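Local coordinates for major capsid protein (PDB 5TIP) that self-assembles as trimers into the large icosahedral capsid of the chlorella virus PBCV-1, forming most of its glycosylated protein shell, at residues A[237-242]-A[246-251]; A[263-268]-A[310-315]; A[420-425]-A[431-436]; A[151-156]-A[225-230]. All coordinates share one frame; numbering follows the deposited sequence.

Interaction 1 (A[237-242]-A[246-251])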
loop_
_atom_site.group_PDB
_atom_site.type_symbol
_atom_site.label_atom_id
_atom_site.label_comp_id
_atom_site.label_asym_id
_atom_site.label_seq_id
_atom_site.Cartn_x
_atom_site.Cartn_y
_atom_site.Cartn_z
ATOM N N THR A 237 -27.669 -15.359 -16.990
ATOM C CA THR A 237 -28.644 -14.327 -17.324
ATOM C C THR A 237 -29.297 -13.832 -16.038
ATOM O O THR A 237 -30.106 -14.541 -15.431
ATOM C CB THR A 237 -29.687 -14.867 -18.300
ATOM O OG1 THR A 237 -29.034 -15.319 -19.492
ATOM C CG2 THR A 237 -30.688 -13.782 -18.662
ATOM N N ALA A 238 -28.946 -12.618 -15.628
ATOM C CA ALA A 238 -29.590 -11.991 -14.486
ATOM C C ALA A 238 -30.893 -11.331 -14.914
ATOM O O ALA A 238 -31.018 -10.820 -16.030
ATOM C CB ALA A 238 -28.665 -10.958 -13.842
ATOM N N THR A 239 -31.874 -11.350 -14.013
ATOM C CA THR A 239 -33.213 -10.831 -14.291
ATOM C C THR A 239 -33.632 -9.848 -13.205
ATOM O O THR A 239 -34.548 -10.125 -12.422
ATOM C CB THR A 239 -34.232 -11.967 -14.403
ATOM O OG1 THR A 239 -34.297 -12.678 -13.159
ATOM C CG2 THR A 239 -33.847 -12.930 -15.514
ATOM N N PRO A 240 -32.991 -8.694 -13.108
ATOM C CA PRO A 240 -33.395 -7.674 -12.111
ATOM C C PRO A 240 -34.658 -7.009 -12.677
ATOM O O PRO A 240 -34.743 -6.874 -13.897
ATOM C CB PRO A 240 -32.233 -6.733 -12.002
ATOM C CG PRO A 240 -31.404 -7.000 -13.213
ATOM C CD PRO A 240 -31.624 -8.436 -13.603
ATOM N N SER A 241 -35.547 -6.523 -11.852
ATOM C CA SER A 241 -36.820 -5.934 -12.233
ATOM C C SER A 241 -36.957 -4.535 -11.651
ATOM O O SER A 241 -36.278 -4.166 -10.688
ATOM C CB SER A 241 -37.992 -6.812 -11.771
ATOM O OG SER A 241 -39.217 -6.102 -11.819
ATOM N N ALA A 242 -37.855 -3.757 -12.253
ATOM C CA ALA A 242 -38.099 -2.382 -11.844
ATOM C C ALA A 242 -39.348 -2.226 -10.988
ATOM O O ALA A 242 -39.602 -1.124 -10.489
ATOM C CB ALA A 242 -38.211 -1.476 -13.078
ATOM N N ALA A 246 -36.704 -9.278 -7.661
ATOM C CA ALA A 246 -36.567 -10.593 -8.260
ATOM C C ALA A 246 -35.514 -11.411 -7.516
ATOM O O ALA A 246 -34.645 -10.875 -6.823
ATOM C CB ALA A 246 -36.201 -10.475 -9.737
ATOM N N SER A 247 -35.604 -12.730 -7.668
ATOM C CA SER A 247 -34.672 -13.652 -7.035
ATOM C C SER A 247 -34.277 -14.728 -8.035
ATOM O O SER A 247 -35.020 -15.026 -8.973
ATOM C CB SER A 247 -35.271 -14.292 -5.777
ATOM O OG SER A 247 -36.459 -15.002 -6.081
ATOM N N GLN A 248 -33.098 -15.310 -7.825
ATOM C CA GLN A 248 -32.598 -16.349 -8.712
ATOM C C GLN A 248 -31.798 -17.372 -7.918
ATOM O O GLN A 248 -31.279 -17.086 -6.836
ATOM C CB GLN A 248 -31.733 -15.756 -9.832
ATOM C CG GLN A 248 -32.523 -15.161 -10.985
ATOM C CD GLN A 248 -31.633 -14.688 -12.113
ATOM O OE1 GLN A 248 -30.735 -13.870 -11.910
ATOM N NE2 GLN A 248 -31.876 -15.200 -13.313
ATOM N N ASN A 249 -31.703 -18.576 -8.480
ATOM C CA ASN A 249 -30.857 -19.645 -7.953
ATOM C C ASN A 249 -29.991 -20.145 -9.105
ATOM O O ASN A 249 -30.472 -20.863 -9.986
ATOM C CB ASN A 249 -31.678 -20.780 -7.347
ATOM C CG ASN A 249 -32.461 -20.349 -6.125
ATOM O OD1 ASN A 249 -31.966 -19.593 -5.291
ATOM N ND2 ASN A 249 -33.688 -20.843 -6.006
ATOM N N ILE A 250 -28.720 -19.760 -9.099
ATOM C CA ILE A 250 -27.787 -20.146 -10.149
ATOM C C ILE A 250 -27.045 -21.393 -9.689
ATOM O O ILE A 250 -26.337 -21.368 -8.676
ATOM C CB ILE A 250 -26.809 -19.008 -10.481
ATOM C CG1 ILE A 250 -27.521 -17.874 -11.225
ATOM C CG2 ILE A 250 -25.651 -19.530 -11.314
ATOM C CD1 ILE A 250 -28.220 -16.873 -10.330
ATOM N N ARG A 251 -27.218 -22.487 -10.425
ATOM C CA ARG A 251 -26.526 -23.734 -10.122
ATOM C C ARG A 251 -25.063 -23.576 -10.514
ATOM O O ARG A 251 -24.742 -23.428 -11.698
ATOM C CB ARG A 251 -27.182 -24.888 -10.877
ATOM C CG ARG A 251 -26.590 -26.268 -10.621
ATOM C CD ARG A 251 -26.911 -26.770 -9.221
ATOM N NE ARG A 251 -26.410 -28.124 -8.995
ATOM C CZ ARG A 251 -27.105 -29.230 -9.250
ATOM N NH1 ARG A 251 -28.334 -29.146 -9.738
ATOM N NH2 ARG A 251 -26.572 -30.421 -9.014
HETATM O O HOH W 1 -35.502 -6.647 -8.841
#
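Gln-248, Ala-246 and Thr-239 bury most of the surface where the chain, leaving strand 223-237, runs past the start of strand 247-251. The Gln-248 side chain, extended beyond CG (chi2 -176°), reaches across so that its amide meets the backbone of the facing segment. NE2 donates to Thr-237 O at 2.8 Å; the bond is nearly straight (172°) and lies in the plane of both groups. On the other side of the same amide, OE1 accepts a weak bond from Thr-239 N at 3.5 Å and a further one from Tyr-382 OH. The Thr-239 side chain crosses the Gln-248 amide, OG1 lying 3.5 Å from Gln-248 CD. Ala-246, small enough to come in close, sets CB 3.2 Å from Thr-239 O, and a water accepts from both Ala-246 N and Ser-241 N. With both ends engaged, the amide of Gln-248 is probably held in one orientation, since turning it over would set OE1 against Thr-237 O, and one side chain serves backbone groups that no strand pairing satisfies between these segments.

Interaction 2 (A[263-268]-A[310-315]); sequences WNFNNP and AVLDSA
The backbones of 263-268 and 310-315 stay well apart, the nearest CA atoms being those of Phe-265 and Val-311 at 7.6 Å, and no hydrogen bond joins them: strand 257-266 and the start of strand 312-319 belong to different sheets and meet through side chains. Phe-265 has the largest share of the buried surface. CG1 of Val-311 sits 3.7 Å from Phe-265 CD2, near the root of the ring, while farther out Leu-312 CB lies 3.7 Å from Phe-265 CE2; both approach the ring obliquely. Val-311 holds CG1 between its backbone N and carbonyl carbon (chi1 68°), which turns that methyl to the phenyl group and leaves CG2 to pack on Pro-240. Leu-312 spans two aromatic residues. Its CD2 methyl meets the edge of the Trp-263 indole in the ring plane, 3.8 Å from NE1, and also lies 4.1 Å from Phe-265 CE2. Branched aliphatic residues suit this place because their methyls can fit between large flat rings. Leu-380 of strand 376-387 and Tyr-351 of strand 350-354 pack against both Phe-265 and Leu-312, continuing the apolar layer between the sheets, as expected for a jelly-roll sandwich. All four touching residues are buried, so cohesion here comes from dispersion and the exclusion of water, with close apolar packing in place of hydrogen bonds.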
loop_
_atom_site.group_PDB
_atom_site.type_symbol
_atom_site.label_atom_id
_atom_site.label_comp_id
_atom_site.label_asym_id
_atom_site.label_seq_id
_atom_site.Cartn_x
_atom_site.Cartn_y
_atom_site.Cartn_z
ATOM N N TRP A 263 -17.855 -12.598 -8.449
ATOM C CA TRP A 263 -18.877 -12.438 -9.472
ATOM C C TRP A 263 -19.229 -10.967 -9.637
ATOM O O TRP A 263 -18.918 -10.130 -8.786
ATOM C CB TRP A 263 -20.124 -13.279 -9.155
ATOM C CG TRP A 263 -20.916 -12.841 -7.956
ATOM C CD1 TRP A 263 -22.037 -12.065 -7.955
ATOM C CD2 TRP A 263 -20.653 -13.168 -6.584
ATOM N NE1 TRP A 263 -22.488 -11.886 -6.669
ATOM C CE2 TRP A 263 -21.656 -12.554 -5.810
ATOM C CE3 TRP A 263 -19.667 -13.918 -5.938
ATOM C CZ2 TRP A 263 -21.700 -12.663 -4.422
ATOM C CZ3 TRP A 263 -19.712 -14.027 -4.561
ATOM C CH2 TRP A 263 -20.721 -13.402 -3.819
ATOM N N ASN A 264 -19.870 -10.663 -10.766
ATOM C CA ASN A 264 -20.333 -9.315 -11.063
ATOM C C ASN A 264 -21.552 -9.395 -11.971
ATOM O O ASN A 264 -21.797 -10.409 -12.628
ATOM C CB ASN A 264 -19.232 -8.463 -11.719
ATOM C CG ASN A 264 -18.774 -9.017 -13.062
ATOM O OD1 ASN A 264 -19.519 -9.010 -14.041
ATOM N ND2 ASN A 264 -17.531 -9.479 -13.115
ATOM N N PHE A 265 -22.317 -8.303 -12.001
ATOM C CA PHE A 265 -23.441 -8.137 -12.916
ATOM C C PHE A 265 -23.059 -7.059 -13.921
ATOM O O PHE A 265 -22.916 -5.887 -13.557
ATOM C CB PHE A 265 -24.717 -7.768 -12.164
ATOM C CG PHE A 265 -25.103 -8.758 -11.103
ATOM C CD1 PHE A 265 -25.905 -9.844 -11.408
ATOM C CD2 PHE A 265 -24.662 -8.603 -9.801
ATOM C CE1 PHE A 265 -26.258 -10.756 -10.432
ATOM C CE2 PHE A 265 -25.012 -9.510 -8.823
ATOM C CZ PHE A 265 -25.811 -10.588 -9.140
ATOM N N ASN A 266 -22.891 -7.455 -15.178
ATOM C CA ASN A 266 -22.356 -6.583 -16.212
ATOM C C ASN A 266 -23.394 -6.322 -17.294
ATOM O O ASN A 266 -24.135 -7.227 -17.690
ATOM C CB ASN A 266 -21.101 -7.199 -16.840
ATOM C CG ASN A 266 -20.770 -6.600 -18.190
ATOM O OD1 ASN A 266 -20.931 -7.250 -19.223
ATOM N ND2 ASN A 266 -20.308 -5.355 -18.192
ATOM N N ASN A 267 -23.442 -5.078 -17.768
ATOM C CA ASN A 267 -24.205 -4.740 -18.962
ATOM C C ASN A 267 -23.327 -5.055 -20.166
ATOM O O ASN A 267 -22.349 -4.340 -20.421
ATOM C CB ASN A 267 -24.625 -3.270 -18.954
ATOM C CG ASN A 267 -25.388 -2.870 -20.206
ATOM O OD1 ASN A 267 -25.884 -3.720 -20.946
ATOM N ND2 ASN A 267 -25.483 -1.568 -20.448
ATOM N N PRO A 268 -23.640 -6.106 -20.928
ATOM C CA PRO A 268 -22.722 -6.550 -21.992
ATOM C C PRO A 268 -22.443 -5.497 -23.052
ATOM O O PRO A 268 -21.480 -5.657 -23.814
ATOM C CB PRO A 268 -23.439 -7.766 -22.594
ATOM C CG PRO A 268 -24.879 -7.578 -22.230
ATOM C CD PRO A 268 -24.882 -6.897 -20.897
ATOM N N ALA A 310 -25.305 -0.308 -7.406
ATOM C CA ALA A 310 -25.199 -1.750 -7.569
ATOM C C ALA A 310 -26.586 -2.386 -7.519
ATOM O O ALA A 310 -27.544 -1.806 -7.002
ATOM C CB ALA A 310 -24.292 -2.348 -6.493
ATOM N N VAL A 311 -26.689 -3.600 -8.061
ATOM C CA VAL A 311 -28.007 -4.181 -8.301
ATOM C C VAL A 311 -28.344 -5.258 -7.275
ATOM O O VAL A 311 -29.520 -5.496 -6.974
ATOM C CB VAL A 311 -28.096 -4.730 -9.738
ATOM C CG1 VAL A 311 -27.196 -5.944 -9.924
ATOM C CG2 VAL A 311 -29.540 -5.038 -10.115
ATOM N N LEU A 312 -27.326 -5.916 -6.725
ATOM C CA LEU A 312 -27.552 -7.046 -5.831
ATOM C C LEU A 312 -27.972 -6.553 -4.450
ATOM O O LEU A 312 -27.275 -5.742 -3.833
ATOM C CB LEU A 312 -26.296 -7.911 -5.732
ATOM C CG LEU A 312 -26.448 -9.189 -4.902
ATOM C CD1 LEU A 312 -27.539 -10.091 -5.468
ATOM C CD2 LEU A 312 -25.129 -9.941 -4.796
ATOM N N ASP A 313 -29.118 -7.038 -3.973
ATOM C CA ASP A 313 -29.600 -6.683 -2.642
ATOM C C ASP A 313 -29.060 -7.616 -1.566
ATOM O O ASP A 313 -28.528 -7.153 -0.553
ATOM C CB ASP A 313 -31.131 -6.687 -2.604
ATOM C CG ASP A 313 -31.674 -6.397 -1.220
ATOM O OD1 ASP A 313 -31.227 -5.407 -0.604
ATOM O OD2 ASP A 313 -32.542 -7.158 -0.745
ATOM N N SER A 314 -29.198 -8.925 -1.761
ATOM C CA SER A 314 -28.708 -9.894 -0.793
ATOM C C SER A 314 -28.300 -11.162 -1.526
ATOM O O SER A 314 -28.673 -11.381 -2.681
ATOM C CB SER A 314 -29.762 -10.201 0.277
ATOM O OG SER A 314 -30.919 -10.789 -0.294
ATOM N N ALA A 315 -27.526 -12.002 -0.840
ATOM C CA ALA A 315 -27.054 -13.233 -1.455
ATOM C C ALA A 315 -26.655 -14.233 -0.381
ATOM O O ALA A 315 -26.285 -13.857 0.734
ATOM C CB ALA A 315 -25.872 -12.972 -2.396
#

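Interaction 3 (A[420-425]-A[431-436])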
loop_
_atom_site.group_PDB
_atom_site.type_symbol
_atom_site.label_atom_id
_atom_site.label_comp_id
_atom_site.label_asym_id
_atom_site.label_seq_id
_atom_site.Cartn_x
_atom_site.Cartn_y
_atom_site.Cartn_z
ATOM N N TYR A 420 -7.147 -24.719 -6.898
ATOM C CA TYR A 420 -5.802 -25.267 -6.939
ATOM C C TYR A 420 -5.777 -26.542 -7.770
ATOM O O TYR A 420 -6.780 -27.248 -7.897
ATOM C CB TYR A 420 -5.279 -25.562 -5.531
ATOM C CG TYR A 420 -4.783 -24.347 -4.783
ATOM C CD1 TYR A 420 -3.592 -23.730 -5.139
ATOM C CD2 TYR A 420 -5.498 -23.822 -3.715
ATOM C CE1 TYR A 420 -3.129 -22.622 -4.456
ATOM C CE2 TYR A 420 -5.041 -22.715 -3.026
ATOM C CZ TYR A 420 -3.860 -22.117 -3.404
ATOM O OH TYR A 420 -3.402 -21.013 -2.724
ATOM N N ASN A 421 -4.611 -26.826 -8.344
ATOM C CA ASN A 421 -4.382 -28.071 -9.057
ATOM C C ASN A 421 -2.895 -28.380 -8.970
ATOM O O ASN A 421 -2.095 -27.552 -8.527
ATOM C CB ASN A 421 -4.862 -27.985 -10.510
ATOM C CG ASN A 421 -5.213 -29.342 -11.090
ATOM O OD1 ASN A 421 -4.557 -30.343 -10.802
ATOM N ND2 ASN A 421 -6.262 -29.384 -11.903
ATOM N N VAL A 422 -2.525 -29.583 -9.395
ATOM C CA VAL A 422 -1.146 -30.044 -9.315
ATOM C C VAL A 422 -0.639 -30.303 -10.725
ATOM O O VAL A 422 -1.256 -31.059 -11.484
ATOM C CB VAL A 422 -1.012 -31.306 -8.443
ATOM C CG1 VAL A 422 0.431 -31.782 -8.424
ATOM C CG2 VAL A 422 -1.498 -31.027 -7.031
ATOM N N LEU A 423 0.477 -29.670 -11.071
ATOM C CA LEU A 423 1.134 -29.865 -12.358
ATOM C C LEU A 423 2.373 -30.724 -12.134
ATOM O O LEU A 423 3.359 -30.264 -11.550
ATOM C CB LEU A 423 1.495 -28.523 -12.991
ATOM C CG LEU A 423 2.293 -28.556 -14.297
ATOM C CD1 LEU A 423 1.478 -29.193 -15.409
ATOM C CD2 LEU A 423 2.736 -27.156 -14.690
ATOM N N ARG A 424 2.321 -31.969 -12.596
ATOM C CA ARG A 424 3.439 -32.894 -12.486
ATOM C C ARG A 424 4.245 -32.856 -13.775
ATOM O O ARG A 424 3.676 -32.912 -14.870
ATOM C CB ARG A 424 2.962 -34.321 -12.214
ATOM C CG ARG A 424 2.181 -34.497 -10.928
ATOM C CD ARG A 424 2.133 -35.962 -10.538
ATOM N NE ARG A 424 1.321 -36.191 -9.347
ATOM C CZ ARG A 424 0.090 -36.690 -9.374
ATOM N NH1 ARG A 424 -0.466 -37.019 -10.533
ATOM N NH2 ARG A 424 -0.581 -36.868 -8.245
ATOM N N ILE A 425 5.564 -32.761 -13.643
ATOM C CA ILE A 425 6.466 -32.686 -14.785
ATOM C C ILE A 425 7.525 -33.765 -14.619
ATOM O O ILE A 425 8.280 -33.754 -13.640
ATOM C CB ILE A 425 7.113 -31.297 -14.915
ATOM C CG1 ILE A 425 6.034 -30.243 -15.176
ATOM C CG2 ILE A 425 8.148 -31.294 -16.020
ATOM C CD1 ILE A 425 6.553 -28.836 -15.259
ATOM N N GLY A 431 1.643 -32.624 -17.120
ATOM C CA GLY A 431 0.219 -32.885 -17.142
ATOM C C GLY A 431 -0.399 -32.612 -15.793
ATOM O O GLY A 431 0.239 -32.796 -14.751
ATOM N N LEU A 432 -1.651 -32.170 -15.811
ATOM C CA LEU A 432 -2.367 -31.879 -14.580
ATOM C C LEU A 432 -2.788 -33.169 -13.888
ATOM O O LEU A 432 -3.166 -34.149 -14.538
ATOM C CB LEU A 432 -3.592 -31.014 -14.875
ATOM C CG LEU A 432 -3.281 -29.600 -15.374
ATOM C CD1 LEU A 432 -4.561 -28.858 -15.698
ATOM C CD2 LEU A 432 -2.464 -28.840 -14.342
ATOM N N ALA A 433 -2.722 -33.161 -12.554
ATOM C CA ALA A 433 -3.078 -34.344 -11.781
ATOM C C ALA A 433 -4.586 -34.517 -11.668
ATOM O O ALA A 433 -5.067 -35.652 -11.575
ATOM C CB ALA A 433 -2.456 -34.276 -10.385
ATOM N N TYR A 434 -5.348 -33.425 -11.685
ATOM C CA TYR A 434 -6.791 -33.495 -11.515
ATOM C C TYR A 434 -7.474 -32.757 -12.652
ATOM O O TYR A 434 -7.159 -31.593 -12.925
ATOM C CB TYR A 434 -7.215 -32.921 -10.157
ATOM C CG TYR A 434 -6.500 -33.570 -8.995
ATOM C CD1 TYR A 434 -6.903 -34.813 -8.525
ATOM C CD2 TYR A 434 -5.414 -32.959 -8.382
ATOM C CE1 TYR A 434 -6.257 -35.422 -7.472
ATOM C CE2 TYR A 434 -4.756 -33.566 -7.323
ATOM C CZ TYR A 434 -5.183 -34.798 -6.874
ATOM O OH TYR A 434 -4.537 -35.411 -5.823
ATOM N N ALA A 435 -8.420 -33.441 -13.297
ATOM C CA ALA A 435 -9.182 -32.893 -14.406
ATOM C C ALA A 435 -10.561 -32.431 -13.967
ATOM O O ALA A 435 -11.132 -31.537 -14.598
ATOM C CB ALA A 435 -9.312 -33.917 -15.542
ATOM N N ASN A 436 -11.098 -33.004 -12.890
ATOM C CA ASN A 436 -12.346 -32.561 -12.280
ATOM C C ASN A 436 -12.244 -32.866 -10.789
ATOM O O ASN A 436 -13.226 -32.844 -10.053
ATOM C CB ASN A 436 -13.586 -33.226 -12.925
ATOM C CG ASN A 436 -13.557 -34.737 -12.862
ATOM O OD1 ASN A 436 -13.669 -35.343 -11.800
ATOM N ND2 ASN A 436 -13.378 -35.359 -14.023
#
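OD1 of Asn-421 accepts from two backbone groups, Val-422 N at 2.6 Å, on a lone pair in the carbonyl plane, and more weakly Tyr-434 N at 3.3 Å. This amide closes the open end of the beta hairpin formed by strands 412-426 and 429-432. With CG roughly anti to the backbone N (chi1 -155°), the carboxamide swings to the C-terminal tail, where ND2 gives Tyr-434 O a nearly straight 2.6 Å bond; Gln-229 is a second acceptor for ND2. Asparagine suits the site, since a single flat group both gives and receives where strand pairing ends. Nearer the turn, Arg-424 and Gly-431 form an antiparallel hydrogen-bonded pair, followed by the non-hydrogen-bonded pair Leu-423 and Leu-432, whose methyls touch. Ala-433 N then bonds to Val-422 O at 2.8 Å. Val-422 CG2 meets the edge of the Tyr-434 ring, the two side chains lying side by side. The Arg-424 guanidinium is held by a salt bridge to Glu-224 and a hydrogen bond to Tyr-16 of the second subunit, linking the hairpin to the trimer interface. The Ala-433 CB methyl lies over one face of that guanidinium, offset toward the rim and 3.4 Å from Arg-424 NH1.

Interaction 4 (A[151-156]-A[225-230]); sequences IFFFNQ and YLIEQL
Phe-153 lays one face of its ring on Ile-227, with the CG2 methyl 3.8 Å from the ring centroid and 22° off the normal, a CH-pi contact. The methyl is shifted toward the rim and comes closest to Phe-153 CD2, at 3.5 Å. Ile-227 CB lies beneath the root of the ring, 3.7 Å from Phe-153 CG, and Ile-227 CD1 reaches the other flank, 4.1 Å from Phe-153 CE1, so the beta-branched side chain follows the aromatic surface from one flank to the other. The ring of Phe-153 stands over the strand because CG lies between the backbone N and carbonyl carbon (chi1 63°); Phe-154 CD1 lies over the centre of the opposite face, so the Phe-153 ring is held between Phe-154 and Ile-227. Ile-104 of strand 102-108 packs on both partners, and Leu-423 also touches Phe-153. The polar link is indirect: a water donates to Glu-228 O at 2.8 Å and accepts a weak bond from Phe-153 N. The Glu-228 carboxylate takes no part in this, being engaged in salt bridges with Lys-259, Lys-418 and Arg-362. Segment 151-156 falls in the N-terminal family region and 225-230 in the C-terminal one, consistent with a contact between the two halves of the family's double jelly-roll. Apolar overlap and one bridging water make the join, the water serving backbone groups too far apart to bond directly.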
loop_
_atom_site.group_PDB
_atom_site.type_symbol
_atom_site.label_atom_id
_atom_site.label_comp_id
_atom_site.label_asym_id
_atom_site.label_seq_id
_atom_site.Cartn_x
_atom_site.Cartn_y
_atom_site.Cartn_z
ATOM N N ILE A 151 -1.454 -13.176 -15.985
ATOM C CA ILE A 151 -1.521 -13.501 -14.565
ATOM C C ILE A 151 -1.778 -14.990 -14.371
ATOM O O ILE A 151 -2.576 -15.388 -13.514
ATOM C CB ILE A 151 -2.595 -12.658 -13.852
ATOM C CG1 ILE A 151 -3.911 -12.683 -14.634
ATOM C CG2 ILE A 151 -2.107 -11.229 -13.667
ATOM C CD1 ILE A 151 -4.986 -11.785 -14.060
ATOM N N PHE A 152 -1.101 -15.826 -15.156
ATOM C CA PHE A 152 -1.150 -17.260 -14.927
ATOM C C PHE A 152 -0.289 -17.612 -13.713
ATOM O O PHE A 152 0.337 -16.747 -13.092
ATOM C CB PHE A 152 -0.711 -18.014 -16.181
ATOM C CG PHE A 152 -1.663 -17.870 -17.336
ATOM C CD1 PHE A 152 -2.955 -18.362 -17.255
ATOM C CD2 PHE A 152 -1.267 -17.235 -18.502
ATOM C CE1 PHE A 152 -3.832 -18.226 -18.315
ATOM C CE2 PHE A 152 -2.139 -17.096 -19.565
ATOM C CZ PHE A 152 -3.423 -17.592 -19.471
ATOM N N PHE A 153 -0.252 -18.902 -13.366
ATOM C CA PHE A 153 0.384 -19.306 -12.113
ATOM C C PHE A 153 1.875 -18.995 -12.114
ATOM O O PHE A 153 2.429 -18.578 -11.088
ATOM C CB PHE A 153 0.138 -20.794 -11.844
ATOM C CG PHE A 153 0.736 -21.712 -12.872
ATOM C CD1 PHE A 153 0.019 -22.068 -14.001
ATOM C CD2 PHE A 153 2.009 -22.233 -12.700
ATOM C CE1 PHE A 153 0.566 -22.916 -14.945
ATOM C CE2 PHE A 153 2.561 -23.080 -13.641
ATOM C CZ PHE A 153 1.838 -23.423 -14.765
ATOM N N PHE A 154 2.546 -19.179 -13.250
ATOM C CA PHE A 154 3.976 -18.912 -13.316
ATOM C C PHE A 154 4.290 -17.447 -13.592
ATOM O O PHE A 154 5.469 -17.083 -13.648
ATOM C CB PHE A 154 4.641 -19.796 -14.377
ATOM C CG PHE A 154 4.184 -19.523 -15.780
ATOM C CD1 PHE A 154 3.015 -20.083 -16.266
ATOM C CD2 PHE A 154 4.939 -18.726 -16.625
ATOM C CE1 PHE A 154 2.600 -19.837 -17.560
ATOM C CE2 PHE A 154 4.528 -18.478 -17.920
ATOM C CZ PHE A 154 3.359 -19.034 -18.388
ATOM N N ASN A 155 3.273 -16.604 -13.765
ATOM C CA ASN A 155 3.489 -15.177 -13.958
ATOM C C ASN A 155 3.437 -14.383 -12.662
ATOM O O ASN A 155 3.895 -13.235 -12.640
ATOM C CB ASN A 155 2.441 -14.601 -14.913
ATOM C CG ASN A 155 2.424 -15.296 -16.253
ATOM O OD1 ASN A 155 1.362 -15.653 -16.761
ATOM N ND2 ASN A 155 3.599 -15.489 -16.839
ATOM N N GLN A 156 2.894 -14.956 -11.590
ATOM C CA GLN A 156 2.639 -14.199 -10.372
ATOM C C GLN A 156 3.656 -14.447 -9.267
ATOM O O GLN A 156 3.709 -13.665 -8.313
ATOM C CB GLN A 156 1.235 -14.514 -9.845
ATOM C CG GLN A 156 0.136 -14.254 -10.858
ATOM C CD GLN A 156 -1.236 -14.182 -10.226
ATOM O OE1 GLN A 156 -1.669 -13.122 -9.775
ATOM N NE2 GLN A 156 -1.931 -15.313 -10.188
ATOM N N TYR A 225 4.162 -29.075 -9.000
ATOM C CA TYR A 225 3.852 -27.678 -8.734
ATOM C C TYR A 225 2.397 -27.556 -8.305
ATOM O O TYR A 225 1.503 -28.080 -8.978
ATOM C CB TYR A 225 4.108 -26.814 -9.971
ATOM C CG TYR A 225 5.565 -26.683 -10.357
ATOM C CD1 TYR A 225 6.175 -27.622 -11.180
ATOM C CD2 TYR A 225 6.324 -25.606 -9.919
ATOM C CE1 TYR A 225 7.502 -27.500 -11.540
ATOM C CE2 TYR A 225 7.651 -25.476 -10.276
ATOM C CZ TYR A 225 8.235 -26.425 -11.085
ATOM O OH TYR A 225 9.557 -26.294 -11.440
ATOM N N LEU A 226 2.164 -26.871 -7.191
ATOM C CA LEU A 226 0.808 -26.554 -6.748
ATOM C C LEU A 226 0.416 -25.246 -7.418
ATOM O O LEU A 226 0.874 -24.171 -7.025
ATOM C CB LEU A 226 0.736 -26.455 -5.229
ATOM C CG LEU A 226 -0.653 -26.205 -4.632
ATOM C CD1 LEU A 226 -1.606 -27.340 -4.971
ATOM C CD2 LEU A 226 -0.569 -25.998 -3.127
ATOM N N ILE A 227 -0.428 -25.337 -8.440
ATOM C CA ILE A 227 -0.767 -24.194 -9.273
ATOM C C ILE A 227 -2.207 -23.776 -8.998
ATOM O O ILE A 227 -2.962 -24.461 -8.308
ATOM C CB ILE A 227 -0.556 -24.489 -10.771
ATOM C CG1 ILE A 227 -1.657 -25.414 -11.294
ATOM C CG2 ILE A 227 0.811 -25.106 -11.005
ATOM C CD1 ILE A 227 -1.620 -25.620 -12.791
ATOM N N GLU A 228 -2.584 -22.633 -9.559
ATOM C CA GLU A 228 -3.939 -22.120 -9.464
ATOM C C GLU A 228 -4.547 -22.044 -10.857
ATOM O O GLU A 228 -3.844 -21.825 -11.848
ATOM C CB GLU A 228 -3.964 -20.743 -8.795
ATOM C CG GLU A 228 -3.506 -20.777 -7.349
ATOM C CD GLU A 228 -3.570 -19.423 -6.674
ATOM O OE1 GLU A 228 -4.174 -18.496 -7.254
ATOM O OE2 GLU A 228 -3.007 -19.284 -5.567
ATOM N N GLN A 229 -5.861 -22.229 -10.921
ATOM C CA GLN A 229 -6.597 -22.189 -12.172
ATOM C C GLN A 229 -7.809 -21.286 -12.017
ATOM O O GLN A 229 -8.296 -21.049 -10.910
ATOM C CB GLN A 229 -7.061 -23.586 -12.601
ATOM C CG GLN A 229 -5.952 -24.563 -12.904
ATOM C CD GLN A 229 -6.490 -25.939 -13.222
ATOM O OE1 GLN A 229 -7.143 -26.570 -12.391
ATOM N NE2 GLN A 229 -6.238 -26.407 -14.437
ATOM N N LEU A 230 -8.295 -20.786 -13.145
ATOM C CA LEU A 230 -9.531 -20.025 -13.187
ATOM C C LEU A 230 -10.632 -20.893 -13.779
ATOM O O LEU A 230 -10.412 -21.608 -14.761
ATOM C CB LEU A 230 -9.372 -18.746 -14.012
ATOM C CG LEU A 230 -10.649 -17.911 -14.140
ATOM C CD1 LEU A 230 -10.994 -17.236 -12.820
ATOM C CD2 LEU A 230 -10.529 -16.892 -15.261
HETATM O O HOH W 2 -2.905 -20.227 -13.963
#

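In the fold
Interactions 2 and 4 are buried and apolar, interaction 1 lies at the surface, and interaction 3 is only partly buried. Direct hydrogen bonds across the contact occur only in interactions 1 and 3: an amide side chain bonds to the facing backbone in each, joined in interaction 3 by the backbone bonds of the hairpin. Interactions 1 and 2 touch, Ala-238 packing on Phe-265, so the surface loop rests on the apolar interior. Interactions 3 and 4 also touch, since strands 223-237 and 412-426 are sheet neighbours; Asn-421 and Ile-227 meet through their backbones there. The sheet containing those strands also includes strand 257-266, and so reaches from interaction 2 on one side of the chain's centre to interaction 4 on the other.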